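Local coordinates for plasmid pRiA4b Orf3-like domain-containing protein (Methanosarcina mazei, PDB 2I1S) that is of unknown function and belongs to the family of plasmid pRiA4b ORF-3-like proteins, at residues V28-H38 and E85-F94. Numbering follows the deposited sequence.
Sequences VPENYTFLDLH and EKKAKLSDYF
F34 is the main bump here: its ring drops from the first turn of helix 34-44 into a hollow formed by A88, L90, Y93 and F94. L90 CD2 sits over the centre of one ring face, a CH-pi contact 3.7 Å from the F34 centroid and only 8° off the normal. A88 fills in beside CD2 of F34, while the ring's CE2 edge turns to the face of Y93 in an offset edge-to-face pair, planes at 85°. At the far end, F34 CZ reaches F94 CE1 (3.9 Å). With chi1 at -60°, L90 sends CG away from its own carbonyl carbon and splits its two methyls between two hollows: CD2 is wedged between the F34 ring and L37 CD2, and CD1 enters the notch between V28 CG2 and Y32 CB.

Backbone bonds hold this fit in place. L90 N donates to Y32 O (2.9 Å), and F34 N donates to A88 O, bridging the two segments at T33 and K89, a single beta bridge. The next amide, L35 N, donates to E85 O at 3.1 Å. Toward the outer side, L35 CD2 lies alongside the aliphatic stem of K86, and the bent chain of K89 brings CD against T33 CG2 (3.8 Å). The E85 carboxylate crosses L35, OE2 near its CD1, and OE1 is hydrogen-bonded to H53 NE2, while I68 and F55 of the sheet also pack on F34.

T33 and D36 form a capping box, with T33 N donating to D36 OD2 (3.2 Å) and a weaker return bond from D36 N to T33 OG1. The whole is a capped helix start, joined by that bridge to the loop after strand 82-84 and plugged by one phenylalanine into the hydrophobic layer between helix 34-44 and the mixed sheet.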
loop_
_atom_site.group_PDB
_atom_site.type_symbol
_atom_site.label_atom_id
_atom_site.label_comp_id
_atom_site.label_asym_id
_atom_site.label_seq_id
_atom_site.Cartn_x
_atom_site.Cartn_y
_atom_site.Cartn_z
ATOM N N VAL A 28 -10.122 7.785 1.231
ATOM C CA VAL A 28 -9.803 8.576 0.033
ATOM C C VAL A 28 -11.057 9.189 -0.634
ATOM O O VAL A 28 -12.129 8.612 -0.534
ATOM C CB VAL A 28 -8.955 7.749 -1.004
ATOM C CG1 VAL A 28 -7.605 7.411 -0.426
ATOM C CG2 VAL A 28 -9.677 6.485 -1.426
ATOM N N PRO A 29 -10.919 10.369 -1.296
ATOM C CA PRO A 29 -12.038 10.871 -2.085
ATOM C C PRO A 29 -12.516 9.827 -3.085
ATOM O O PRO A 29 -11.686 9.126 -3.712
ATOM C CB PRO A 29 -11.439 12.089 -2.828
ATOM C CG PRO A 29 -10.356 12.579 -1.917
ATOM C CD PRO A 29 -9.774 11.308 -1.323
ATOM N N GLU A 30 -13.836 9.725 -3.223
ATOM C CA GLU A 30 -14.453 8.798 -4.164
ATOM C C GLU A 30 -14.034 9.055 -5.624
ATOM O O GLU A 30 -13.968 8.122 -6.413
ATOM C CB GLU A 30 -15.993 8.788 -4.005
ATOM C CG GLU A 30 -16.686 10.120 -4.376
ATOM C CD GLU A 30 -18.220 10.047 -4.373
ATOM O OE1 GLU A 30 -18.776 8.920 -4.445
ATOM O OE2 GLU A 30 -18.859 11.128 -4.304
ATOM N N ASN A 31 -13.718 10.307 -5.972
ATOM C CA ASN A 31 -13.365 10.651 -7.356
ATOM C C ASN A 31 -11.878 10.412 -7.727
ATOM O O ASN A 31 -11.394 10.814 -8.810
ATOM C CB ASN A 31 -13.832 12.080 -7.699
ATOM C CG ASN A 31 -13.027 13.162 -6.966
ATOM O OD1 ASN A 31 -12.335 12.893 -5.962
ATOM N ND2 ASN A 31 -13.121 14.398 -7.466
ATOM N N TYR A 32 -11.174 9.766 -6.817
ATOM C CA TYR A 32 -9.772 9.410 -6.986
ATOM C C TYR A 32 -9.546 8.484 -8.155
ATOM O O TYR A 32 -10.352 7.585 -8.398
ATOM C CB TYR A 32 -9.241 8.741 -5.717
ATOM C CG TYR A 32 -8.287 9.608 -4.913
ATOM C CD1 TYR A 32 -8.360 11.003 -4.964
ATOM C CD2 TYR A 32 -7.327 9.022 -4.088
ATOM C CE1 TYR A 32 -7.477 11.784 -4.240
ATOM C CE2 TYR A 32 -6.458 9.781 -3.364
ATOM C CZ TYR A 32 -6.533 11.156 -3.428
ATOM O OH TYR A 32 -5.625 11.906 -2.697
ATOM N N THR A 33 -8.455 8.744 -8.890
ATOM C CA THR A 33 -7.999 7.864 -9.948
ATOM C C THR A 33 -7.106 6.815 -9.288
ATOM O O THR A 33 -6.792 6.920 -8.093
ATOM C CB THR A 33 -7.214 8.622 -11.043
ATOM O OG1 THR A 33 -6.007 9.170 -10.489
ATOM C CG2 THR A 33 -8.033 9.756 -11.627
ATOM N N PHE A 34 -6.708 5.793 -10.043
ATOM C CA PHE A 34 -5.700 4.858 -9.559
ATOM C C PHE A 34 -4.329 5.508 -9.343
ATOM O O PHE A 34 -3.615 5.105 -8.440
ATOM C CB PHE A 34 -5.661 3.586 -10.412
ATOM C CG PHE A 34 -6.810 2.653 -10.119
ATOM C CD1 PHE A 34 -6.631 1.536 -9.306
ATOM C CD2 PHE A 34 -8.085 2.931 -10.591
ATOM C CE1 PHE A 34 -7.715 0.684 -9.007
ATOM C CE2 PHE A 34 -9.164 2.092 -10.289
ATOM C CZ PHE A 34 -8.983 0.964 -9.504
ATOM N N LEU A 35 -3.974 6.531 -10.117
ATOM C CA LEU A 35 -2.704 7.220 -9.879
ATOM C C LEU A 35 -2.690 7.806 -8.474
ATOM O O LEU A 35 -1.742 7.594 -7.722
ATOM C CB LEU A 35 -2.426 8.304 -10.928
ATOM C CG LEU A 35 -1.108 9.090 -10.804
ATOM C CD1 LEU A 35 0.137 8.151 -10.779
ATOM C CD2 LEU A 35 -0.953 10.095 -11.925
ATOM N N ASP A 36 -3.751 8.533 -8.148
ATOM C CA ASP A 36 -3.983 9.112 -6.826
ATOM C C ASP A 36 -3.848 8.100 -5.699
ATOM O O ASP A 36 -3.233 8.410 -4.652
ATOM C CB ASP A 36 -5.397 9.705 -6.762
ATOM C CG ASP A 36 -5.560 10.975 -7.581
ATOM O OD1 ASP A 36 -4.575 11.726 -7.759
ATOM O OD2 ASP A 36 -6.692 11.228 -8.040
ATOM N N LEU A 37 -4.402 6.900 -5.919
ATOM C CA LEU A 37 -4.298 5.785 -4.974
ATOM C C LEU A 37 -2.876 5.207 -4.865
ATOM O O LEU A 37 -2.396 4.925 -3.753
ATOM C CB LEU A 37 -5.306 4.690 -5.339
ATOM C CG LEU A 37 -5.308 3.399 -4.503
ATOM C CD1 LEU A 37 -5.715 3.699 -3.065
ATOM C CD2 LEU A 37 -6.174 2.264 -5.093
ATOM N N HIS A 38 -2.213 5.001 -6.007
ATOM C CA HIS A 38 -0.790 4.648 -6.010
ATOM C C HIS A 38 -0.023 5.572 -5.073
ATOM O O HIS A 38 0.723 5.108 -4.204
ATOM C CB HIS A 38 -0.220 4.731 -7.425
ATOM C CG HIS A 38 1.265 4.926 -7.474
ATOM N ND1 HIS A 38 2.155 3.972 -7.036
ATOM C CD2 HIS A 38 2.019 5.954 -7.941
ATOM C CE1 HIS A 38 3.392 4.398 -7.227
ATOM N NE2 HIS A 38 3.335 5.602 -7.769
ATOM N N GLU A 85 -4.050 4.320 -15.430
ATOM C CA GLU A 85 -4.363 4.673 -14.062
ATOM C C GLU A 85 -4.711 6.144 -13.889
ATOM O O GLU A 85 -5.354 6.506 -12.919
ATOM C CB GLU A 85 -3.177 4.295 -13.145
ATOM C CG GLU A 85 -1.823 4.996 -13.468
ATOM C CD GLU A 85 -0.735 4.676 -12.441
ATOM O OE1 GLU A 85 -1.068 4.143 -11.374
ATOM O OE2 GLU A 85 0.460 4.935 -12.697
ATOM N N LYS A 86 -4.233 6.998 -14.795
ATOM C CA LYS A 86 -4.572 8.433 -14.764
ATOM C C LYS A 86 -6.038 8.600 -15.144
ATOM O O LYS A 86 -6.688 9.527 -14.683
ATOM C CB LYS A 86 -3.701 9.269 -15.731
ATOM C CG LYS A 86 -2.252 9.389 -15.330
ATOM C CD LYS A 86 -1.510 10.385 -16.200
ATOM C CE LYS A 86 -0.098 10.636 -15.642
ATOM N NZ LYS A 86 0.792 11.422 -16.534
ATOM N N LYS A 87 -6.531 7.681 -15.985
ATOM C CA LYS A 87 -7.915 7.640 -16.469
ATOM C C LYS A 87 -8.869 6.814 -15.603
ATOM O O LYS A 87 -9.972 7.257 -15.316
ATOM C CB LYS A 87 -7.938 7.094 -17.899
ATOM C CG LYS A 87 -7.486 8.120 -18.936
ATOM C CD LYS A 87 -7.022 7.450 -20.208
ATOM C CE LYS A 87 -7.198 8.386 -21.394
ATOM N NZ LYS A 87 -6.702 7.727 -22.617
ATOM N N ALA A 88 -8.442 5.611 -15.212
ATOM C CA ALA A 88 -9.247 4.694 -14.398
ATOM C C ALA A 88 -9.601 5.342 -13.064
ATOM O O ALA A 88 -8.715 5.838 -12.336
ATOM C CB ALA A 88 -8.512 3.406 -14.187
ATOM N N LYS A 89 -10.899 5.374 -12.766
ATOM C CA LYS A 89 -11.404 5.970 -11.535
ATOM C C LYS A 89 -11.720 4.864 -10.529
ATOM O O LYS A 89 -12.231 3.824 -10.920
ATOM C CB LYS A 89 -12.666 6.779 -11.849
ATOM C CG LYS A 89 -12.418 8.077 -12.641
ATOM C CD LYS A 89 -11.829 9.184 -11.730
ATOM C CE LYS A 89 -12.323 10.614 -12.083
ATOM N NZ LYS A 89 -11.363 11.378 -12.956
ATOM N N LEU A 90 -11.423 5.071 -9.244
ATOM C CA LEU A 90 -11.791 4.075 -8.210
ATOM C C LEU A 90 -13.269 3.725 -8.249
ATOM O O LEU A 90 -13.634 2.542 -8.143
ATOM C CB LEU A 90 -11.450 4.557 -6.796
ATOM C CG LEU A 90 -9.989 4.876 -6.489
ATOM C CD1 LEU A 90 -9.820 5.153 -4.983
ATOM C CD2 LEU A 90 -9.079 3.773 -6.952
ATOM N N SER A 91 -14.093 4.768 -8.418
ATOM C CA SER A 91 -15.559 4.699 -8.479
ATOM C C SER A 91 -16.124 3.892 -9.649
ATOM O O SER A 91 -17.294 3.531 -9.647
ATOM C CB SER A 91 -16.155 6.115 -8.490
ATOM O OG SER A 91 -16.001 6.759 -9.750
ATOM N N ASP A 92 -15.292 3.623 -10.648
ATOM C CA ASP A 92 -15.667 2.743 -11.748
ATOM C C ASP A 92 -15.408 1.263 -11.441
ATOM O O ASP A 92 -15.948 0.385 -12.127
ATOM C CB ASP A 92 -14.918 3.156 -13.007
ATOM C CG ASP A 92 -15.488 4.435 -13.630
ATOM O OD1 ASP A 92 -16.731 4.634 -13.584
ATOM O OD2 ASP A 92 -14.680 5.241 -14.158
ATOM N N TYR A 93 -14.600 0.998 -10.407
ATOM C CA TYR A 93 -14.171 -0.362 -10.058
ATOM C C TYR A 93 -14.621 -0.877 -8.689
ATOM O O TYR A 93 -15.163 -1.983 -8.585
ATOM C CB TYR A 93 -12.656 -0.480 -10.141
ATOM C CG TYR A 93 -12.125 -0.617 -11.544
ATOM C CD1 TYR A 93 -11.950 -1.864 -12.114
ATOM C CD2 TYR A 93 -11.767 0.504 -12.282
ATOM C CE1 TYR A 93 -11.458 -2.000 -13.391
ATOM C CE2 TYR A 93 -11.276 0.386 -13.567
ATOM C CZ TYR A 93 -11.127 -0.871 -14.127
ATOM O OH TYR A 93 -10.631 -1.007 -15.409
ATOM N N PHE A 94 -14.360 -0.097 -7.642
ATOM C CA PHE A 94 -14.712 -0.492 -6.282
ATOM C C PHE A 94 -16.199 -0.299 -6.014
ATOM O O PHE A 94 -16.756 0.788 -6.199
ATOM C CB PHE A 94 -13.906 0.293 -5.233
ATOM C CG PHE A 94 -12.444 -0.093 -5.146
ATOM C CD1 PHE A 94 -11.484 0.592 -5.895
ATOM C CD2 PHE A 94 -12.022 -1.096 -4.262
ATOM C CE1 PHE A 94 -10.128 0.249 -5.817
ATOM C CE2 PHE A 94 -10.684 -1.442 -4.162
ATOM C CZ PHE A 94 -9.721 -0.760 -4.945
#